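Local coordinates for walker-Type ATPase (Pyrococcus abyssi, PDB 2QEN), which probably binds and hydrolyses ATP as a Walker-type P-loop ATPase, although its biological role remains unknown, at residues A[50-62]-A[81-95]. The protein carries 1 engineered substitution. Sequence-based numbering, arbitrary orientation.
Sequences AFLNERPGILIDC and LQSTISPFQKFQSKF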
ATOM      1  N   ALA A  50       7.231  10.070  -4.561  1.00 26.49           N
ATOM      2  CA  ALA A  50       8.337  10.452  -5.442  1.00 26.73           C
ATOM      3  C   ALA A  50       7.852  10.734  -6.878  1.00 26.55           C
ATOM      4  O   ALA A  50       8.260  11.705  -7.496  1.00 26.04           O
ATOM      5  CB  ALA A  50       9.399   9.361  -5.447  1.00 26.24           C
ATOM      6  N   PHE A  51       6.964   9.879  -7.375  1.00 27.28           N
ATOM      7  CA  PHE A  51       6.352  10.016  -8.701  1.00 28.32           C
ATOM      8  C   PHE A  51       5.538  11.311  -8.821  1.00 28.92           C
ATOM      9  O   PHE A  51       5.640  12.021  -9.822  1.00 28.80           O
ATOM     10  CB  PHE A  51       5.440   8.805  -8.944  1.00 28.34           C
ATOM     11  CG  PHE A  51       4.976   8.641 -10.365  1.00 29.03           C
ATOM     12  CD1 PHE A  51       5.806   8.072 -11.319  1.00 26.47           C
ATOM     13  CD2 PHE A  51       3.675   9.007 -10.733  1.00 30.28           C
ATOM     14  CE1 PHE A  51       5.369   7.881 -12.607  1.00 29.31           C
ATOM     15  CE2 PHE A  51       3.228   8.824 -12.030  1.00 29.20           C
ATOM     16  CZ  PHE A  51       4.078   8.265 -12.977  1.00 28.76           C
ATOM     17  N   LEU A  52       4.733  11.613  -7.802  1.00 29.65           N
ATOM     18  CA  LEU A  52       3.921  12.837  -7.800  1.00 31.05           C
ATOM     19  C   LEU A  52       4.745  14.091  -7.518  1.00 31.90           C
ATOM     20  O   LEU A  52       4.302  15.190  -7.840  1.00 32.12           O
ATOM     21  CB  LEU A  52       2.747  12.748  -6.811  1.00 30.51           C
ATOM     22  CG  LEU A  52       1.686  11.681  -7.102  1.00 31.35           C
ATOM     23  CD1 LEU A  52       0.756  11.493  -5.890  1.00 30.58           C
ATOM     24  CD2 LEU A  52       0.898  12.034  -8.353  1.00 30.91           C
ATOM     25  N   ASN A  53       5.931  13.924  -6.923  1.00 32.68           N
ATOM     26  CA  ASN A  53       6.831  15.055  -6.651  1.00 33.95           C
ATOM     27  C   ASN A  53       7.170  15.810  -7.938  1.00 34.58           C
ATOM     28  O   ASN A  53       7.327  17.028  -7.931  1.00 34.71           O
ATOM     29  CB  ASN A  53       8.113  14.580  -5.952  1.00 33.54           C
ATOM     30  CG  ASN A  53       8.969  15.735  -5.420  1.00 35.17           C
ATOM     31  OD1 ASN A  53       8.475  16.632  -4.726  1.00 34.85           O
ATOM     32  ND2 ASN A  53      10.272  15.700  -5.727  1.00 34.64           N
ATOM     33  N   GLU A  54       7.261  15.074  -9.042  1.00 35.52           N
ATOM     34  CA  GLU A  54       7.626  15.654 -10.337  1.00 36.46           C
ATOM     35  C   GLU A  54       6.429  15.881 -11.259  1.00 35.73           C
ATOM     36  O   GLU A  54       6.534  16.611 -12.246  1.00 36.21           O
ATOM     37  CB  GLU A  54       8.683  14.776 -11.026  1.00 36.30           C
ATOM     38  CG  GLU A  54      10.087  14.959 -10.437  1.00 38.66           C
ATOM     39  CD  GLU A  54      11.072  13.884 -10.880  1.00 38.36           C
ATOM     40  OE1 GLU A  54      11.454  13.873 -12.071  1.00 41.26           O
ATOM     41  OE2 GLU A  54      11.467  13.058 -10.035  1.00 40.30           O
ATOM     42  N   ARG A  55       5.300  15.265 -10.921  1.00 35.11           N
ATOM     43  CA  ARG A  55       4.103  15.273 -11.753  1.00 34.93           C
ATOM     44  C   ARG A  55       2.900  15.798 -10.971  1.00 34.36           C
ATOM     45  O   ARG A  55       2.630  15.297  -9.873  1.00 35.19           O
ATOM     46  CB  ARG A  55       3.800  13.849 -12.248  1.00 35.11           C
ATOM     47  CG  ARG A  55       4.824  13.288 -13.231  1.00 35.90           C
ATOM     48  CD  ARG A  55       4.783  11.786 -13.223  1.00 35.40           C
ATOM     49  NE  ARG A  55       5.989  11.173 -13.778  1.00 37.67           N
ATOM     50  CZ  ARG A  55       7.130  10.967 -13.107  1.00 38.66           C
ATOM     51  NH1 ARG A  55       7.265  11.358 -11.843  1.00 37.32           N
ATOM     52  NH2 ARG A  55       8.161  10.379 -13.714  1.00 38.56           N
ATOM     53  N   PRO A  56       2.159  16.780 -11.539  1.00 33.45           N
ATOM     54  CA  PRO A  56       0.992  17.373 -10.867  1.00 32.56           C
ATOM     55  C   PRO A  56      -0.043  16.311 -10.509  1.00 31.95           C
ATOM     56  O   PRO A  56      -0.520  15.554 -11.380  1.00 31.60           O
ATOM     57  CB  PRO A  56       0.412  18.340 -11.913  1.00 32.25           C
ATOM     58  CG  PRO A  56       1.482  18.566 -12.879  1.00 32.99           C
ATOM     59  CD  PRO A  56       2.383  17.372 -12.876  1.00 33.38           C
ATOM     60  N   GLY A  57      -0.367  16.251  -9.227  1.00 31.21           N
ATOM     61  CA  GLY A  57      -1.272  15.246  -8.719  1.00 30.04           C
ATOM     62  C   GLY A  57      -1.446  15.397  -7.232  1.00 29.87           C
ATOM     63  O   GLY A  57      -0.734  16.168  -6.585  1.00 29.70           O
ATOM     64  N   ILE A  58      -2.412  14.659  -6.703  1.00 29.66           N
ATOM     65  CA  ILE A  58      -2.689  14.608  -5.272  1.00 29.32           C
ATOM     66  C   ILE A  58      -2.786  13.167  -4.769  1.00 29.06           C
ATOM     67  O   ILE A  58      -3.199  12.257  -5.500  1.00 29.14           O
ATOM     68  CB  ILE A  58      -3.982  15.393  -4.888  1.00 29.42           C
ATOM     69  CG1 ILE A  58      -5.164  14.957  -5.762  1.00 28.83           C
ATOM     70  CG2 ILE A  58      -3.722  16.887  -4.953  1.00 28.30           C
ATOM     71  CD1 ILE A  58      -6.452  15.740  -5.502  1.00 29.72           C
ATOM     72  N   LEU A  59      -2.382  12.968  -3.521  1.00 28.79           N
ATOM     73  CA  LEU A  59      -2.428  11.653  -2.894  1.00 28.56           C
ATOM     74  C   LEU A  59      -3.418  11.697  -1.734  1.00 28.09           C
ATOM     75  O   LEU A  59      -3.246  12.469  -0.779  1.00 26.96           O
ATOM     76  CB  LEU A  59      -1.019  11.206  -2.435  1.00 28.60           C
ATOM     77  CG  LEU A  59      -0.795   9.830  -1.778  1.00 28.95           C
ATOM     78  CD1 LEU A  59      -1.480   8.767  -2.574  1.00 30.32           C
ATOM     79  CD2 LEU A  59       0.712   9.475  -1.680  1.00 29.22           C
ATOM     80  N   ILE A  60      -4.460  10.875  -1.839  1.00 27.98           N
ATOM     81  CA  ILE A  60      -5.458  10.740  -0.778  1.00 27.90           C
ATOM     82  C   ILE A  60      -5.243   9.431  -0.016  1.00 27.72           C
ATOM     83  O   ILE A  60      -5.351   8.354  -0.590  1.00 27.48           O
ATOM     84  CB  ILE A  60      -6.888  10.799  -1.343  1.00 28.45           C
ATOM     85  CG1 ILE A  60      -7.111  12.137  -2.061  1.00 29.62           C
ATOM     86  CG2 ILE A  60      -7.936  10.632  -0.216  1.00 28.07           C
ATOM     87  CD1 ILE A  60      -7.981  12.032  -3.255  1.00 33.64           C
ATOM     88  N   ASP A  61      -4.941   9.548   1.277  1.00 27.65           N
ATOM     89  CA  ASP A  61      -4.749   8.406   2.169  1.00 27.81           C
ATOM     90  C   ASP A  61      -6.111   7.890   2.669  1.00 27.74           C
ATOM     91  O   ASP A  61      -6.701   8.441   3.606  1.00 26.59           O
ATOM     92  CB  ASP A  61      -3.840   8.789   3.349  1.00 27.98           C
ATOM     93  CG  ASP A  61      -3.315   7.564   4.117  1.00 30.50           C
ATOM     94  OD1 ASP A  61      -4.014   6.524   4.177  1.00 33.09           O
ATOM     95  OD2 ASP A  61      -2.192   7.639   4.664  1.00 33.24           O
ATOM     96  N   CYS A  62      -6.588   6.833   2.010  1.00 27.73           N
ATOM     97  CA  CYS A  62      -7.889   6.225   2.282  1.00 27.93           C
ATOM     98  C   CYS A  62      -7.942   5.510   3.632  1.00 28.20           C
ATOM     99  O   CYS A  62      -8.997   5.466   4.271  1.00 27.95           O
ATOM    100  CB  CYS A  62      -8.268   5.265   1.150  1.00 27.50           C
ATOM    101  SG  CYS A  62      -8.357   6.082  -0.470  1.00 28.82           S
ATOM    102  N   LEU A  81      -9.748  16.120  -0.289  1.00 29.59           N
ATOM    103  CA  LEU A  81      -9.345  16.617  -1.616  1.00 30.16           C
ATOM    104  C   LEU A  81      -8.969  18.103  -1.584  1.00 30.26           C
ATOM    105  O   LEU A  81      -7.959  18.504  -2.165  1.00 30.32           O
ATOM    106  CB  LEU A  81     -10.453  16.401  -2.640  1.00 29.86           C
ATOM    107  CG  LEU A  81     -10.678  14.988  -3.177  1.00 31.47           C
ATOM    108  CD1 LEU A  81     -12.127  14.795  -3.626  1.00 30.15           C
ATOM    109  CD2 LEU A  81      -9.724  14.707  -4.324  1.00 32.53           C
ATOM    110  N   GLN A  82      -9.789  18.900  -0.898  1.00 30.41           N
ATOM    111  CA  GLN A  82      -9.545  20.329  -0.737  1.00 30.83           C
ATOM    112  C   GLN A  82      -8.230  20.630  -0.024  1.00 31.44           C
ATOM    113  O   GLN A  82      -7.444  21.456  -0.496  1.00 31.25           O
ATOM    114  CB  GLN A  82     -10.699  20.989   0.020  1.00 30.99           C
ATOM    115  CG  GLN A  82     -11.972  21.185  -0.804  1.00 30.29           C
ATOM    116  CD  GLN A  82     -13.121  21.723   0.028  1.00 30.18           C
ATOM    117  OE1 GLN A  82     -13.317  21.326   1.177  1.00 28.98           O
ATOM    118  NE2 GLN A  82     -13.885  22.636  -0.548  1.00 29.26           N
ATOM    119  N   SER A  83      -7.991  19.961   1.106  1.00 32.05           N
ATOM    120  CA  SER A  83      -6.806  20.245   1.915  1.00 33.08           C
ATOM    121  C   SER A  83      -5.520  19.683   1.304  1.00 33.21           C
ATOM    122  O   SER A  83      -4.444  20.209   1.546  1.00 33.25           O
ATOM    123  CB  SER A  83      -6.984  19.769   3.362  1.00 33.12           C
ATOM    124  OG  SER A  83      -7.054  18.356   3.439  1.00 35.28           O
ATOM    125  N   THR A  84      -5.635  18.630   0.504  1.00 33.74           N
ATOM    126  CA  THR A  84      -4.461  18.016  -0.113  1.00 35.10           C
ATOM    127  C   THR A  84      -3.905  18.851  -1.269  1.00 34.96           C
ATOM    128  O   THR A  84      -2.697  18.875  -1.501  1.00 34.76           O
ATOM    129  CB  THR A  84      -4.733  16.556  -0.564  1.00 34.96           C
ATOM    130  OG1 THR A  84      -5.183  15.792   0.562  1.00 36.89           O
ATOM    131  CG2 THR A  84      -3.467  15.910  -1.070  1.00 36.65           C
ATOM    132  N   ILE A  85      -4.789  19.527  -1.990  1.00 35.49           N
ATOM    133  CA  ILE A  85      -4.366  20.403  -3.082  1.00 36.14           C
ATOM    134  C   ILE A  85      -4.094  21.831  -2.614  1.00 36.16           C
ATOM    135  O   ILE A  85      -3.697  22.676  -3.410  1.00 36.72           O
ATOM    136  CB  ILE A  85      -5.364  20.372  -4.287  1.00 36.56           C
ATOM    137  CG1 ILE A  85      -4.664  20.767  -5.598  1.00 36.80           C
ATOM    138  CG2 ILE A  85      -6.603  21.207  -4.012  1.00 35.26           C
ATOM    139  CD1 ILE A  85      -5.423  20.325  -6.849  1.00 36.55           C
ATOM    140  N   SER A  86      -4.300  22.092  -1.323  1.00 36.16           N
ATOM    141  CA  SER A  86      -4.044  23.418  -0.738  1.00 35.82           C
ATOM    142  C   SER A  86      -2.705  23.473   0.023  1.00 35.59           C
ATOM    143  O   SER A  86      -2.213  22.435   0.461  1.00 35.25           O
ATOM    144  CB  SER A  86      -5.213  23.835   0.161  1.00 35.96           C
ATOM    145  OG  SER A  86      -6.409  23.969  -0.607  1.00 36.16           O
ATOM    146  N   PRO A  87      -2.084  24.673   0.140  1.00 35.54           N
ATOM    147  CA  PRO A  87      -2.422  25.936  -0.532  1.00 35.56           C
ATOM    148  C   PRO A  87      -2.224  25.805  -2.036  1.00 35.53           C
ATOM    149  O   PRO A  87      -1.153  25.402  -2.491  1.00 35.59           O
ATOM    150  CB  PRO A  87      -1.425  26.945   0.061  1.00 35.59           C
ATOM    151  CG  PRO A  87      -0.310  26.123   0.608  1.00 35.80           C
ATOM    152  CD  PRO A  87      -0.929  24.828   1.046  1.00 35.44           C
ATOM    153  N   PHE A  88      -3.268  26.119  -2.797  1.00 35.52           N
ATOM    154  CA  PHE A  88      -3.227  25.950  -4.241  1.00 35.50           C
ATOM    155  C   PHE A  88      -2.249  26.904  -4.944  1.00 35.58           C
ATOM    156  O   PHE A  88      -1.730  26.583  -6.008  1.00 35.32           O
ATOM    157  CB  PHE A  88      -4.637  26.039  -4.846  1.00 35.46           C
ATOM    158  CG  PHE A  88      -4.696  25.649  -6.300  1.00 35.34           C
ATOM    159  CD1 PHE A  88      -4.093  24.468  -6.744  1.00 35.01           C
ATOM    160  CD2 PHE A  88      -5.327  26.467  -7.227  1.00 34.47           C
ATOM    161  CE1 PHE A  88      -4.128  24.113  -8.087  1.00 35.69           C
ATOM    162  CE2 PHE A  88      -5.368  26.114  -8.567  1.00 34.79           C
ATOM    163  CZ  PHE A  88      -4.767  24.936  -8.998  1.00 34.91           C
ATOM    164  N   GLN A  89      -1.990  28.060  -4.337  1.00 35.94           N
ATOM    165  CA  GLN A  89      -1.015  29.013  -4.873  1.00 36.51           C
ATOM    166  C   GLN A  89       0.409  28.440  -4.933  1.00 36.57           C
ATOM    167  O   GLN A  89       1.177  28.764  -5.840  1.00 36.46           O
ATOM    168  CB  GLN A  89      -1.042  30.313  -4.072  1.00 36.72           C
ATOM    169  CG  GLN A  89      -2.131  31.276  -4.492  1.00 37.83           C
ATOM    170  CD  GLN A  89      -2.189  32.497  -3.603  1.00 40.06           C
ATOM    171  OE1 GLN A  89      -2.627  32.421  -2.452  1.00 41.28           O
ATOM    172  NE2 GLN A  89      -1.741  33.632  -4.127  1.00 40.03           N
ATOM    173  N   LYS A  90       0.747  27.595  -3.963  1.00 36.86           N
ATOM    174  CA  LYS A  90       2.008  26.856  -3.967  1.00 37.51           C
ATOM    175  C   LYS A  90       2.087  25.913  -5.174  1.00 37.61           C
ATOM    176  O   LYS A  90       3.132  25.815  -5.826  1.00 37.43           O
ATOM    177  CB  LYS A  90       2.167  26.069  -2.659  1.00 37.51           C
ATOM    178  CG  LYS A  90       3.527  25.405  -2.490  1.00 38.35           C
ATOM    179  CD  LYS A  90       3.589  24.547  -1.241  1.00 38.05           C
ATOM    180  CE  LYS A  90       5.029  24.189  -0.913  1.00 39.31           C
ATOM    181  NZ  LYS A  90       5.123  23.305   0.289  1.00 39.73           N
ATOM    182  N   PHE A  91       0.969  25.239  -5.462  1.00 37.88           N
ATOM    183  CA  PHE A  91       0.827  24.341  -6.611  1.00 38.27           C
ATOM    184  C   PHE A  91       0.979  25.079  -7.941  1.00 38.07           C
ATOM    185  O   PHE A  91       1.739  24.655  -8.817  1.00 37.73           O
ATOM    186  CB  PHE A  91      -0.540  23.660  -6.560  1.00 38.76           C
ATOM    187  CG  PHE A  91      -0.583  22.335  -7.248  1.00 40.27           C
ATOM    188  CD1 PHE A  91      -0.163  21.179  -6.586  1.00 41.79           C
ATOM    189  CD2 PHE A  91      -1.054  22.229  -8.551  1.00 42.40           C
ATOM    190  CE1 PHE A  91      -0.194  19.944  -7.221  1.00 40.99           C
ATOM    191  CE2 PHE A  91      -1.090  20.993  -9.194  1.00 41.79           C
ATOM    192  CZ  PHE A  91      -0.656  19.852  -8.524  1.00 40.79           C
ATOM    193  N   GLN A  92       0.251  26.187  -8.066  1.00 37.91           N
ATOM    194  CA  GLN A  92       0.298  27.063  -9.225  1.00 37.85           C
ATOM    195  C   GLN A  92       1.686  27.666  -9.447  1.00 38.21           C
ATOM    196  O   GLN A  92       2.085  27.896 -10.584  1.00 38.60           O
ATOM    197  CB  GLN A  92      -0.716  28.197  -9.064  1.00 37.87           C
ATOM    198  CG  GLN A  92      -2.163  27.753  -9.162  1.00 37.59           C
ATOM    199  CD  GLN A  92      -3.149  28.869  -8.855  1.00 37.37           C
ATOM    200  OE1 GLN A  92      -3.033  29.561  -7.839  1.00 36.51           O
ATOM    201  NE2 GLN A  92      -4.136  29.036  -9.723  1.00 35.08           N
ATOM    202  N   SER A  93       2.408  27.943  -8.365  1.00 37.97           N
ATOM    203  CA  SER A  93       3.768  28.464  -8.476  1.00 37.91           C
ATOM    204  C   SER A  93       4.732  27.372  -8.953  1.00 37.73           C
ATOM    205  O   SER A  93       5.596  27.635  -9.787  1.00 37.69           O
ATOM    206  CB  SER A  93       4.228  29.072  -7.144  1.00 37.74           C
ATOM    207  OG  SER A  93       5.624  29.327  -7.138  1.00 38.32           O
ATOM    208  N   LYS A  94       4.567  26.156  -8.427  1.00 37.57           N
ATOM    209  CA  LYS A  94       5.430  25.022  -8.766  1.00 37.86           C
ATOM    210  C   LYS A  94       5.237  24.549 -10.207  1.00 37.84           C
ATOM    211  O   LYS A  94       6.205  24.311 -10.929  1.00 37.45           O
ATOM    212  CB  LYS A  94       5.192  23.852  -7.801  1.00 38.04           C
ATOM    213  CG  LYS A  94       6.210  22.716  -7.928  1.00 38.63           C
ATOM    214  CD  LYS A  94       5.763  21.479  -7.176  1.00 40.16           C
ATOM    215  CE  LYS A  94       6.937  20.551  -6.866  1.00 41.22           C
ATOM    216  NZ  LYS A  94       6.499  19.314  -6.126  1.00 41.19           N
ATOM    217  N   PHE A  95       3.978  24.403 -10.612  1.00 38.21           N
ATOM    218  CA  PHE A  95       3.662  23.873 -11.929  1.00 38.49           C
ATOM    219  C   PHE A  95       3.269  24.956 -12.922  1.00 38.84           C
ATOM    220  O   PHE A  95       2.935  24.658 -14.059  1.00 39.11           O
ATOM    221  CB  PHE A  95       2.602  22.775 -11.828  1.00 38.33           C
ATOM    222  CG  PHE A  95       3.061  21.583 -11.046  1.00 38.24           C
ATOM    223  CD1 PHE A  95       4.084  20.764 -11.536  1.00 37.94           C
ATOM    224  CD2 PHE A  95       2.496  21.286  -9.811  1.00 38.14           C
ATOM    225  CE1 PHE A  95       4.531  19.662 -10.805  1.00 37.53           C
ATOM    226  CE2 PHE A  95       2.928  20.177  -9.074  1.00 37.81           C
ATOM    227  CZ  PHE A  95       3.947  19.365  -9.574  1.00 38.16           C
TER
HETATM  228  O   HOH W   1       4.066  18.149  -6.130  1.00 49.54           O
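P56 lays its CG over one face of the F95 ring, a CH-pi contact 3.8 Å from the ring centroid and 16° off its normal; proline's compact, rigid ring offers C-H groups to an aromatic face. F91 presents its ring edge to the backbone of G57, CZ lying 3.7 Å from G57 N, while CD2 of F95 lies over one face of the F91 ring. With an alanine at F95, P56 CG is likely to lose its aromatic face and F91 the carbon lying over its ring, leaving a gap before strand 57-61. Farther along this edge strand of the parallel P-loop sheet the packing tightens. I58, its CG1 in the crowded position (chi1 51°), sends CD1 to L81 CD2 and CG2 to I85 CB. The closest carbon pair is I60 CD1 and L81 CD2, 3.4 Å apart, tighter than usual for two methyls. Branched aliphatics fill this buried end well. CG2 of T84 packs against I58 CB and near L59 O, with OG1 bonded to E80 O. The solvent side is sparser and polar: K94 reaches across to the backbone of N53, where NZ donates to N53 O (3.0 Å) on a lone pair and to a water (2.7 Å). The chemistry implies apolar burial joining both helices to the sheet edge, with one lysine hydrogen bond on the exposed side.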